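Local coordinates for protein exoribonuclease II, mitochondrial (Candida glabrata, PDB 6F3H) that degrades RNA from the 3' end as the exoribonuclease component of the mitochondrial RNA degradosome, with magnesium bound at its active site, at residues A[34-39]-A[50-55]; A[78-84]-A[236-242]; A[395-399]-A[410-415]. The protein carries 1 engineered substitution. Residues are numbered along the deposited sequence.

How the contacts relate
In a multidomain exoribonuclease, the catalytic centre and the accessory parts can lie far apart. Contacts 1 and 2 are neighbours, their centres about 12 Å apart: contact 1 joins parts of the accessory sheet of strands 39-42, 50-54, 64-68, 73-76 and 81-85, contact 2 reaches its edge, and they meet through a salt bridge, Asp38 OD2 to Arg84 NE at 3.0 Å, and through Leu34 CB packed 3.8 Å from Leu241 CD1. Contact 3 is the metal-site end, its centre about 50 Å from that of contact 1 and its nearest atoms about 25 Å from contact 2. RNA chain C comes close to both, A1 near contact 2 and A5 near contact 3.

Contact 1. Residues A[34-39]-A[50-55]; sequences LNVGDI and TMCVNL
A backbone turn can pair with a strand through its own NH and CO groups, and the type II turn from Asn35 to Asp38, which leads into strand 39-42, does so with Cys52 of strand 50-54. Cys52, Val36 and Leu55 bury the most surface. The turn has Val36 at -65/142 and Gly37 at 99/-19, and is closed by Asp38 N to Asn35 O at 3.1 Å. With those angles a CB on Gly37 would press against the preceding carbonyl oxygen. The Asp38 side chain (chi1 m) turns back, its OD2 accepting from Asn35 N at 2.9 Å, and also forms a salt bridge with Arg84.

Cys52 pairs with the turn through both backbone polar atoms: Gly37 N donates to Cys52 O at 3.1 Å, and Cys52 N to Asp38 O at 3.0 Å. Its side chain (chi1 t) points toward the turn, with CB 3.6 Å from Asn35 O. Val36 (chi1 m) brings CG1 to 4.4 Å from Cys52 SG and 4.0 Å from Leu55 CG.

Farther along, Ile39 and Met51, a selenomethionine, form an antiparallel non-hydrogen-bonded pair, CA to CA 4.4 Å, on the face covered by helix 123-159. Val53 and Asn54 form a classic beta bulge opposite Thr65. Together these features belong to a five-stranded antiparallel sheet ordered 4-3-2-1-5, a topology consistent with an SH3-like fold.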
loop_
_atom_site.group_PDB
_atom_site.type_symbol
_atom_site.label_atom_id
_atom_site.label_comp_id
_atom_site.label_asym_id
_atom_site.label_seq_id
_atom_site.Cartn_x
_atom_site.Cartn_y
_atom_site.Cartn_z
ATOM N N LEU A 34 13.586 13.002 2.912
ATOM C CA LEU A 34 14.502 13.381 1.853
ATOM C C LEU A 34 15.050 14.759 2.138
ATOM O O LEU A 34 14.291 15.693 2.412
ATOM C CB LEU A 34 13.818 13.364 0.487
ATOM C CG LEU A 34 14.703 13.751 -0.707
ATOM C CD1 LEU A 34 15.637 12.631 -1.050
ATOM C CD2 LEU A 34 13.874 14.099 -1.922
ATOM N N ASN A 35 16.368 14.888 2.001
ATOM C CA ASN A 35 17.090 16.060 2.462
ATOM C C ASN A 35 18.385 16.185 1.673
ATOM O O ASN A 35 18.894 15.203 1.126
ATOM C CB ASN A 35 17.365 15.932 3.955
ATOM C CG ASN A 35 17.507 17.246 4.613
ATOM O OD1 ASN A 35 17.459 18.279 3.948
ATOM N ND2 ASN A 35 17.581 17.239 5.941
ATOM N N VAL A 36 18.941 17.399 1.654
ATOM C CA VAL A 36 20.182 17.623 0.916
ATOM C C VAL A 36 21.306 16.821 1.562
ATOM O O VAL A 36 21.354 16.649 2.784
ATOM C CB VAL A 36 20.521 19.123 0.821
ATOM C CG1 VAL A 36 19.301 19.936 0.416
ATOM C CG2 VAL A 36 21.047 19.623 2.128
ATOM N N GLY A 37 22.180 16.267 0.738
ATOM C CA GLY A 37 23.195 15.355 1.196
ATOM C C GLY A 37 22.822 13.909 0.991
ATOM O O GLY A 37 23.696 13.032 1.031
ATOM N N ASP A 38 21.538 13.648 0.803
ATOM C CA ASP A 38 21.092 12.302 0.525
ATOM C C ASP A 38 21.653 11.875 -0.819
ATOM O O ASP A 38 21.820 12.693 -1.722
ATOM C CB ASP A 38 19.570 12.244 0.524
ATOM C CG ASP A 38 18.980 12.211 1.930
ATOM O OD1 ASP A 38 19.731 11.949 2.893
ATOM O OD2 ASP A 38 17.757 12.399 2.065
ATOM N N ILE A 39 22.042 10.621 -0.928
ATOM C CA ILE A 39 22.513 10.092 -2.199
ATOM C C ILE A 39 21.430 9.201 -2.788
ATOM O O ILE A 39 20.914 8.306 -2.112
ATOM C CB ILE A 39 23.852 9.360 -2.059
ATOM C CG1 ILE A 39 24.959 10.390 -1.820
ATOM C CG2 ILE A 39 24.138 8.557 -3.283
ATOM C CD1 ILE A 39 26.350 9.783 -1.670
ATOM N N THR A 50 23.343 10.173 -8.006
ATOM C CA THR A 50 22.960 11.557 -7.926
ATOM C C THR A 50 22.970 11.941 -6.468
ATOM O O THR A 50 23.100 11.088 -5.593
ATOM C CB THR A 50 21.572 11.774 -8.539
ATOM O OG1 THR A 50 21.387 10.880 -9.647
ATOM C CG2 THR A 50 21.478 13.176 -9.031
HETATM N N MSE A 51 22.813 13.220 -6.196
HETATM C CA MSE A 51 22.701 13.634 -4.831
HETATM C C MSE A 51 21.879 14.879 -4.668
HETATM O O MSE A 51 22.063 15.880 -5.362
HETATM C CB MSE A 51 24.057 13.869 -4.243
HETATM C CG MSE A 51 24.004 14.855 -3.119
HETATM SE SE MSE A 51 25.566 14.728 -2.026
HETATM C CE MSE A 51 25.760 16.598 -1.477
ATOM N N CYS A 52 20.981 14.818 -3.705
ATOM C CA CYS A 52 20.068 15.918 -3.503
ATOM C C CYS A 52 20.861 17.134 -3.113
ATOM O O CYS A 52 21.620 17.095 -2.150
ATOM C CB CYS A 52 19.053 15.580 -2.417
ATOM S SG CYS A 52 17.798 16.824 -2.341
ATOM N N VAL A 53 20.723 18.205 -3.878
ATOM C CA VAL A 53 21.468 19.425 -3.614
ATOM C C VAL A 53 20.574 20.613 -3.300
ATOM O O VAL A 53 21.077 21.630 -2.810
ATOM C CB VAL A 53 22.419 19.753 -4.780
ATOM C CG1 VAL A 53 23.670 18.930 -4.620
ATOM C CG2 VAL A 53 21.761 19.428 -6.083
ATOM N N ASN A 54 19.281 20.536 -3.574
ATOM C CA ASN A 54 18.370 21.611 -3.234
ATOM C C ASN A 54 16.985 21.033 -3.048
ATOM O O ASN A 54 16.622 20.038 -3.681
ATOM C CB ASN A 54 18.321 22.693 -4.311
ATOM C CG ASN A 54 17.806 24.005 -3.803
ATOM O OD1 ASN A 54 17.655 24.202 -2.595
ATOM N ND2 ASN A 54 17.472 24.904 -4.729
ATOM N N LEU A 55 16.231 21.669 -2.177
ATOM C CA LEU A 55 14.855 21.324 -1.900
ATOM C C LEU A 55 13.924 22.214 -2.675
ATOM O O LEU A 55 14.323 23.251 -3.212
ATOM C CB LEU A 55 14.552 21.468 -0.416
ATOM C CG LEU A 55 15.436 20.840 0.662
ATOM C CD1 LEU A 55 15.103 21.424 2.029
ATOM C CD2 LEU A 55 15.324 19.325 0.710
#

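Contact 2. Residues A[78-84]-A[236-242]; sequences KNSVILR and TNTALLS. With nucleotides of chain C.
This is a buried contact between two sheets, probably of separate small domains: the edge of the five-stranded sheet, at strand 81-85, meets the tight turn of the hairpin 231-237/242-248, whose sheet order of 1-3-2 is consistent with a winged-helix fold. Residues 78-80 form a 3-10 turn leading into the strand. Thr238 to Leu240 take helical angles and Leu241 a left-handed 52/52, so Leu241 and Ser242 face Asn237 as a G1 beta bulge.

Leu241 (m, t), with 116 Å² covered, is the centre of the contact: its CD2 lies 3.4 Å from Lys78 O, CD1 3.8 Å from Lys78 CG and CB 4.1 Å from Val81 CG1. Around it, Thr236 OG1 (chi1 m) donates to Ile82 O at 2.9 Å; the extended Arg84 (t, t, t) reaches Leu240 O through NH1 at 3.0 Å, while its NE forms a salt bridge with Asp38; Lys78 NZ makes a weak bond to Thr238 O at 3.1 Å.

RNA comes close: Thr238 CG2 is 3.0 Å from OP1 of A1 of chain C, without a hydrogen bond. All three hydrogen bonds between these segments run from side chain to backbone carbonyl, and the two sheets stay separate here.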
loop_
_atom_site.group_PDB
_atom_site.type_symbol
_atom_site.label_atom_id
_atom_site.label_comp_id
_atom_site.label_asym_id
_atom_site.label_seq_id
_atom_site.Cartn_x
_atom_site.Cartn_y
_atom_site.Cartn_z
ATOM N N LYS A 78 10.133 14.224 -5.901
ATOM C CA LYS A 78 10.468 13.382 -4.773
ATOM C C LYS A 78 10.316 11.900 -5.090
ATOM O O LYS A 78 11.160 11.096 -4.709
ATOM C CB LYS A 78 9.573 13.776 -3.606
ATOM C CG LYS A 78 9.630 12.842 -2.444
ATOM C CD LYS A 78 8.553 13.222 -1.424
ATOM C CE LYS A 78 7.256 12.405 -1.587
ATOM N NZ LYS A 78 7.108 11.298 -0.574
ATOM N N ASN A 79 9.262 11.525 -5.799
ATOM C CA ASN A 79 8.995 10.118 -6.051
ATOM C C ASN A 79 9.774 9.552 -7.217
ATOM O O ASN A 79 9.704 8.340 -7.458
ATOM C CB ASN A 79 7.520 9.926 -6.278
ATOM C CG ASN A 79 6.756 10.293 -5.078
ATOM O OD1 ASN A 79 6.826 11.436 -4.632
ATOM N ND2 ASN A 79 6.072 9.331 -4.491
ATOM N N SER A 80 10.514 10.385 -7.935
ATOM C CA SER A 80 11.448 9.835 -8.894
ATOM C C SER A 80 12.639 9.176 -8.219
ATOM O O SER A 80 13.477 8.621 -8.922
ATOM C CB SER A 80 11.942 10.923 -9.841
ATOM O OG SER A 80 10.867 11.512 -10.553
ATOM N N VAL A 81 12.753 9.257 -6.896
ATOM C CA VAL A 81 13.854 8.644 -6.157
ATOM C C VAL A 81 13.603 7.149 -5.988
ATOM O O VAL A 81 12.625 6.751 -5.344
ATOM C CB VAL A 81 14.047 9.319 -4.796
ATOM C CG1 VAL A 81 15.036 8.513 -3.981
ATOM C CG2 VAL A 81 14.554 10.733 -4.986
ATOM N N ILE A 82 14.518 6.313 -6.503
ATOM C CA ILE A 82 14.325 4.868 -6.385
ATOM C C ILE A 82 14.996 4.301 -5.154
ATOM O O ILE A 82 14.516 3.305 -4.587
ATOM C CB ILE A 82 14.839 4.124 -7.634
ATOM C CG1 ILE A 82 14.535 4.900 -8.883
ATOM C CG2 ILE A 82 14.016 2.938 -7.836
ATOM C CD1 ILE A 82 15.097 4.209 -10.081
ATOM N N LEU A 83 16.143 4.854 -4.758
ATOM C CA LEU A 83 16.709 4.503 -3.472
ATOM C C LEU A 83 17.503 5.678 -2.951
ATOM O O LEU A 83 17.963 6.529 -3.710
ATOM C CB LEU A 83 17.582 3.238 -3.519
ATOM C CG LEU A 83 18.812 3.041 -4.394
ATOM C CD1 LEU A 83 20.028 3.673 -3.760
ATOM C CD2 LEU A 83 19.040 1.557 -4.565
ATOM N N ARG A 84 17.682 5.688 -1.636
ATOM C CA ARG A 84 18.179 6.846 -0.924
ATOM C C ARG A 84 19.171 6.379 0.123
ATOM O O ARG A 84 18.954 5.350 0.771
ATOM C CB ARG A 84 17.026 7.605 -0.266
ATOM C CG ARG A 84 17.396 8.551 0.853
ATOM C CD ARG A 84 16.147 9.255 1.367
ATOM N NE ARG A 84 16.268 9.847 2.700
ATOM C CZ ARG A 84 15.633 9.407 3.784
ATOM N NH1 ARG A 84 14.824 8.359 3.709
ATOM N NH2 ARG A 84 15.812 10.022 4.953
ATOM N N THR A 236 9.552 0.457 -4.208
ATOM C CA THR A 236 10.180 1.514 -3.432
ATOM C C THR A 236 9.091 2.171 -2.591
ATOM O O THR A 236 8.106 2.668 -3.144
ATOM C CB THR A 236 10.813 2.558 -4.352
ATOM O OG1 THR A 236 11.951 2.007 -5.033
ATOM C CG2 THR A 236 11.266 3.772 -3.547
ATOM N N ASN A 237 9.256 2.176 -1.270
ATOM C CA ASN A 237 8.256 2.806 -0.430
ATOM C C ASN A 237 8.323 4.320 -0.578
ATOM O O ASN A 237 9.400 4.908 -0.662
ATOM C CB ASN A 237 8.436 2.420 1.035
ATOM C CG ASN A 237 7.578 3.289 1.986
ATOM O OD1 ASN A 237 6.371 3.431 1.802
ATOM N ND2 ASN A 237 8.203 3.862 2.995
ATOM N N THR A 238 7.137 4.935 -0.645
ATOM C CA THR A 238 6.960 6.374 -0.837
ATOM C C THR A 238 7.488 7.207 0.329
ATOM O O THR A 238 7.865 8.372 0.142
ATOM C CB THR A 238 5.471 6.681 -0.992
ATOM O OG1 THR A 238 4.816 5.606 -1.676
ATOM C CG2 THR A 238 5.272 7.980 -1.714
ATOM N N ALA A 239 7.429 6.685 1.549
ATOM C CA ALA A 239 7.720 7.523 2.703
ATOM C C ALA A 239 9.207 7.510 3.022
ATOM O O ALA A 239 9.831 8.561 3.210
ATOM C CB ALA A 239 6.903 7.035 3.896
ATOM N N LEU A 240 9.773 6.309 3.047
ATOM C CA LEU A 240 11.188 6.104 3.225
ATOM C C LEU A 240 11.976 6.351 1.962
ATOM O O LEU A 240 13.193 6.530 2.053
ATOM C CB LEU A 240 11.444 4.669 3.652
ATOM C CG LEU A 240 10.609 4.072 4.781
ATOM C CD1 LEU A 240 11.238 2.730 5.168
ATOM C CD2 LEU A 240 10.486 5.023 5.966
ATOM N N LEU A 241 11.321 6.302 0.800
ATOM C CA LEU A 241 11.973 6.401 -0.516
ATOM C C LEU A 241 13.109 5.402 -0.627
ATOM O O LEU A 241 14.243 5.738 -0.957
ATOM C CB LEU A 241 12.461 7.819 -0.817
ATOM C CG LEU A 241 11.458 8.968 -0.948
ATOM C CD1 LEU A 241 12.126 10.331 -0.972
ATOM C CD2 LEU A 241 10.664 8.784 -2.207
ATOM N N SER A 242 12.789 4.150 -0.336
ATOM C CA SER A 242 13.790 3.108 -0.355
ATOM C C SER A 242 13.114 1.811 -0.743
ATOM O O SER A 242 11.915 1.644 -0.492
ATOM C CB SER A 242 14.446 2.979 1.014
ATOM O OG SER A 242 14.962 1.683 1.165
ATOM P P A C 1 2.477 9.658 -3.002
ATOM O OP1 A C 1 2.501 8.179 -2.942
ATOM O OP2 A C 1 3.138 10.461 -1.933
ATOM O "O5'" A C 1 0.924 9.984 -3.047
ATOM C "C5'" A C 1 0.107 9.686 -1.931
ATOM C "C4'" A C 1 0.166 10.796 -0.911
ATOM O "O4'" A C 1 -0.312 12.029 -1.512
ATOM C "C3'" A C 1 -0.725 10.592 0.298
ATOM O "O3'" A C 1 -0.125 9.835 1.311
ATOM C "C2'" A C 1 -1.084 12.005 0.713
ATOM O "O2'" A C 1 0.003 12.605 1.402
ATOM C "C1'" A C 1 -1.220 12.670 -0.647
ATOM N N9 A C 1 -2.555 12.459 -1.232
ATOM C C8 A C 1 -3.399 11.381 -1.090
ATOM N N7 A C 1 -4.502 11.484 -1.775
ATOM C C5 A C 1 -4.364 12.702 -2.423
ATOM C C6 A C 1 -5.203 13.389 -3.305
ATOM N N6 A C 1 -6.391 12.911 -3.688
ATOM N N1 A C 1 -4.776 14.583 -3.777
ATOM C C2 A C 1 -3.587 15.051 -3.384
ATOM N N3 A C 1 -2.704 14.498 -2.558
ATOM C C4 A C 1 -3.165 13.312 -2.111
#

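Contact 3. Residues A[395-399]-A[410-415]; sequences MPVFC and DGISIE. With MG (magnesium ion), chain E; nucleotides of chain C.
Residues 395-399, extended but outside any regular strand, run roughly antiparallel to residues 410-415, the end-to-end directions 145° apart. A single antiparallel hydrogen-bonded pair fixes the register: Phe398 N to Ile412 O and Ile412 N to Phe398 O are both 2.9 Å. Cys399 falls opposite Gly411, where a CB would sit 2.5 Å from Val397 CG1, a clash.

Ser413 OG donates a hydrogen bond to Pro396 O (2.9 Å) and is also hydrogen-bonded to His427. Selenomethionine Met395 lays CE 3.5 Å from both Ser413 CB and Glu415 CG; Glu415 forms a salt bridge with Arg423.

Asp410 (chi1 p) binds MG through OD1 at 2.3 Å; the O atoms of waters 2 and 3 lie 2.0 Å from MG, and Asp401 is among the other ligands. Water 1 donates to Phe398 O at 3.1 Å and weakly to Asp410 OD2 at 3.3 Å. Two residues along from the paired Ile412, Asp410 has OD1 3.8 Å from O3' of A5 of chain C, consistent with metal-dependent hydrolysis in the RNB family.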
loop_
_atom_site.group_PDB
_atom_site.type_symbol
_atom_site.label_atom_id
_atom_site.label_comp_id
_atom_site.label_asym_id
_atom_site.label_seq_id
_atom_site.Cartn_x
_atom_site.Cartn_y
_atom_site.Cartn_z
HETATM N N MSE A 395 -25.350 -4.787 28.006
HETATM C CA MSE A 395 -24.929 -3.510 27.533
HETATM C C MSE A 395 -24.835 -3.532 26.021
HETATM O O MSE A 395 -24.221 -4.441 25.445
HETATM C CB MSE A 395 -23.602 -3.158 28.131
HETATM C CG MSE A 395 -22.978 -1.993 27.463
HETATM SE SE MSE A 395 -21.176 -1.721 28.113
HETATM C CE MSE A 395 -21.221 0.230 28.271
ATOM N N PRO A 396 -25.466 -2.539 25.389
ATOM C CA PRO A 396 -25.561 -2.501 23.925
ATOM C C PRO A 396 -24.296 -1.977 23.281
ATOM O O PRO A 396 -23.715 -0.969 23.705
ATOM C CB PRO A 396 -26.721 -1.540 23.658
ATOM C CG PRO A 396 -26.848 -0.741 24.887
ATOM C CD PRO A 396 -26.017 -1.326 25.999
ATOM N N VAL A 397 -23.918 -2.656 22.199
ATOM C CA VAL A 397 -22.704 -2.396 21.437
ATOM C C VAL A 397 -23.079 -2.023 20.021
ATOM O O VAL A 397 -23.668 -2.838 19.302
ATOM C CB VAL A 397 -21.811 -3.634 21.393
ATOM C CG1 VAL A 397 -20.530 -3.295 20.734
ATOM C CG2 VAL A 397 -21.595 -4.105 22.801
ATOM N N PHE A 398 -22.634 -0.852 19.580
ATOM C CA PHE A 398 -22.944 -0.342 18.256
ATOM C C PHE A 398 -21.825 -0.642 17.255
ATOM O O PHE A 398 -20.716 -0.109 17.372
ATOM C CB PHE A 398 -23.180 1.161 18.339
ATOM C CG PHE A 398 -24.253 1.573 19.313
ATOM C CD1 PHE A 398 -25.595 1.375 19.014
ATOM C CD2 PHE A 398 -23.924 2.222 20.498
ATOM C CE1 PHE A 398 -26.584 1.793 19.896
ATOM C CE2 PHE A 398 -24.907 2.645 21.384
ATOM C CZ PHE A 398 -26.234 2.432 21.084
ATOM N N CYS A 399 -22.137 -1.451 16.236
ATOM C CA CYS A 399 -21.224 -1.790 15.139
ATOM C C CYS A 399 -21.695 -1.082 13.877
ATOM O O CYS A 399 -22.522 -1.601 13.121
ATOM C CB CYS A 399 -21.165 -3.295 14.935
ATOM S SG CYS A 399 -20.506 -4.185 16.362
ATOM N N ASP A 410 -15.059 -3.685 15.113
ATOM C CA ASP A 410 -15.253 -2.585 16.051
ATOM C C ASP A 410 -16.686 -2.477 16.566
ATOM O O ASP A 410 -17.642 -2.653 15.811
ATOM C CB ASP A 410 -14.902 -1.281 15.330
ATOM C CG ASP A 410 -15.765 -1.055 14.065
ATOM O OD1 ASP A 410 -16.212 -2.057 13.461
ATOM O OD2 ASP A 410 -15.934 0.089 13.594
ATOM N N GLY A 411 -16.826 -2.122 17.839
ATOM C CA GLY A 411 -18.106 -1.692 18.383
ATOM C C GLY A 411 -17.885 -0.623 19.433
ATOM O O GLY A 411 -16.823 -0.549 20.048
ATOM N N ILE A 412 -18.907 0.203 19.649
ATOM C CA ILE A 412 -18.852 1.284 20.630
ATOM C C ILE A 412 -19.960 1.133 21.664
ATOM O O ILE A 412 -21.108 0.818 21.326
ATOM C CB ILE A 412 -18.981 2.660 19.953
ATOM C CG1 ILE A 412 -18.184 2.686 18.663
ATOM C CG2 ILE A 412 -18.527 3.752 20.875
ATOM C CD1 ILE A 412 -18.336 3.975 17.936
ATOM N N SER A 413 -19.627 1.439 22.917
ATOM C CA SER A 413 -20.579 1.422 24.013
ATOM C C SER A 413 -20.303 2.623 24.891
ATOM O O SER A 413 -19.140 2.965 25.127
ATOM C CB SER A 413 -20.469 0.131 24.810
ATOM O OG SER A 413 -20.810 -0.981 23.994
ATOM N N ILE A 414 -21.370 3.287 25.335
ATOM C CA ILE A 414 -21.250 4.437 26.219
ATOM C C ILE A 414 -22.125 4.241 27.444
ATOM O O ILE A 414 -23.210 3.647 27.379
ATOM C CB ILE A 414 -21.592 5.762 25.507
ATOM C CG1 ILE A 414 -21.427 6.938 26.457
ATOM C CG2 ILE A 414 -22.974 5.746 24.979
ATOM C CD1 ILE A 414 -21.550 8.246 25.784
ATOM N N GLU A 415 -21.618 4.713 28.571
ATOM C CA GLU A 415 -22.362 4.813 29.808
ATOM C C GLU A 415 -22.351 6.252 30.261
ATOM O O GLU A 415 -21.283 6.798 30.566
ATOM C CB GLU A 415 -21.749 3.932 30.872
ATOM C CG GLU A 415 -22.194 2.539 30.750
ATOM C CD GLU A 415 -21.367 1.653 31.605
ATOM O OE1 GLU A 415 -20.277 2.111 32.012
ATOM O OE2 GLU A 415 -21.819 0.530 31.902
HETATM MG MG MG E . -17.303 -1.384 11.594
ATOM P P A C 5 -10.551 2.089 11.441
ATOM O OP1 A C 5 -10.453 1.324 12.704
ATOM O OP2 A C 5 -9.418 2.034 10.473
ATOM O "O5'" A C 5 -11.834 1.556 10.688
ATOM C "C5'" A C 5 -13.082 1.583 11.349
ATOM C "C4'" A C 5 -14.234 1.418 10.399
ATOM O "O4'" A C 5 -14.281 2.532 9.477
ATOM C "C3'" A C 5 -14.202 0.194 9.503
ATOM O "O3'" A C 5 -14.677 -0.959 10.160
ATOM C "C2'" A C 5 -15.089 0.623 8.352
ATOM O "O2'" A C 5 -16.455 0.560 8.733
ATOM C "C1'" A C 5 -14.686 2.085 8.211
ATOM N N9 A C 5 -13.531 2.188 7.335
ATOM C C8 A C 5 -12.195 2.218 7.648
ATOM N N7 A C 5 -11.409 2.266 6.602
ATOM C C5 A C 5 -12.313 2.244 5.556
ATOM C C6 A C 5 -12.135 2.284 4.174
ATOM N N6 A C 5 -10.931 2.346 3.591
ATOM N N1 A C 5 -13.263 2.251 3.420
ATOM C C2 A C 5 -14.468 2.189 4.015
ATOM N N3 A C 5 -14.772 2.152 5.311
ATOM C C4 A C 5 -13.624 2.184 6.001
HETATM O O HOH W 1 -18.838 0.811 15.072
HETATM O O HOH W 2 -17.207 0.284 12.627
HETATM O O HOH W 3 -17.389 -2.356 13.314
#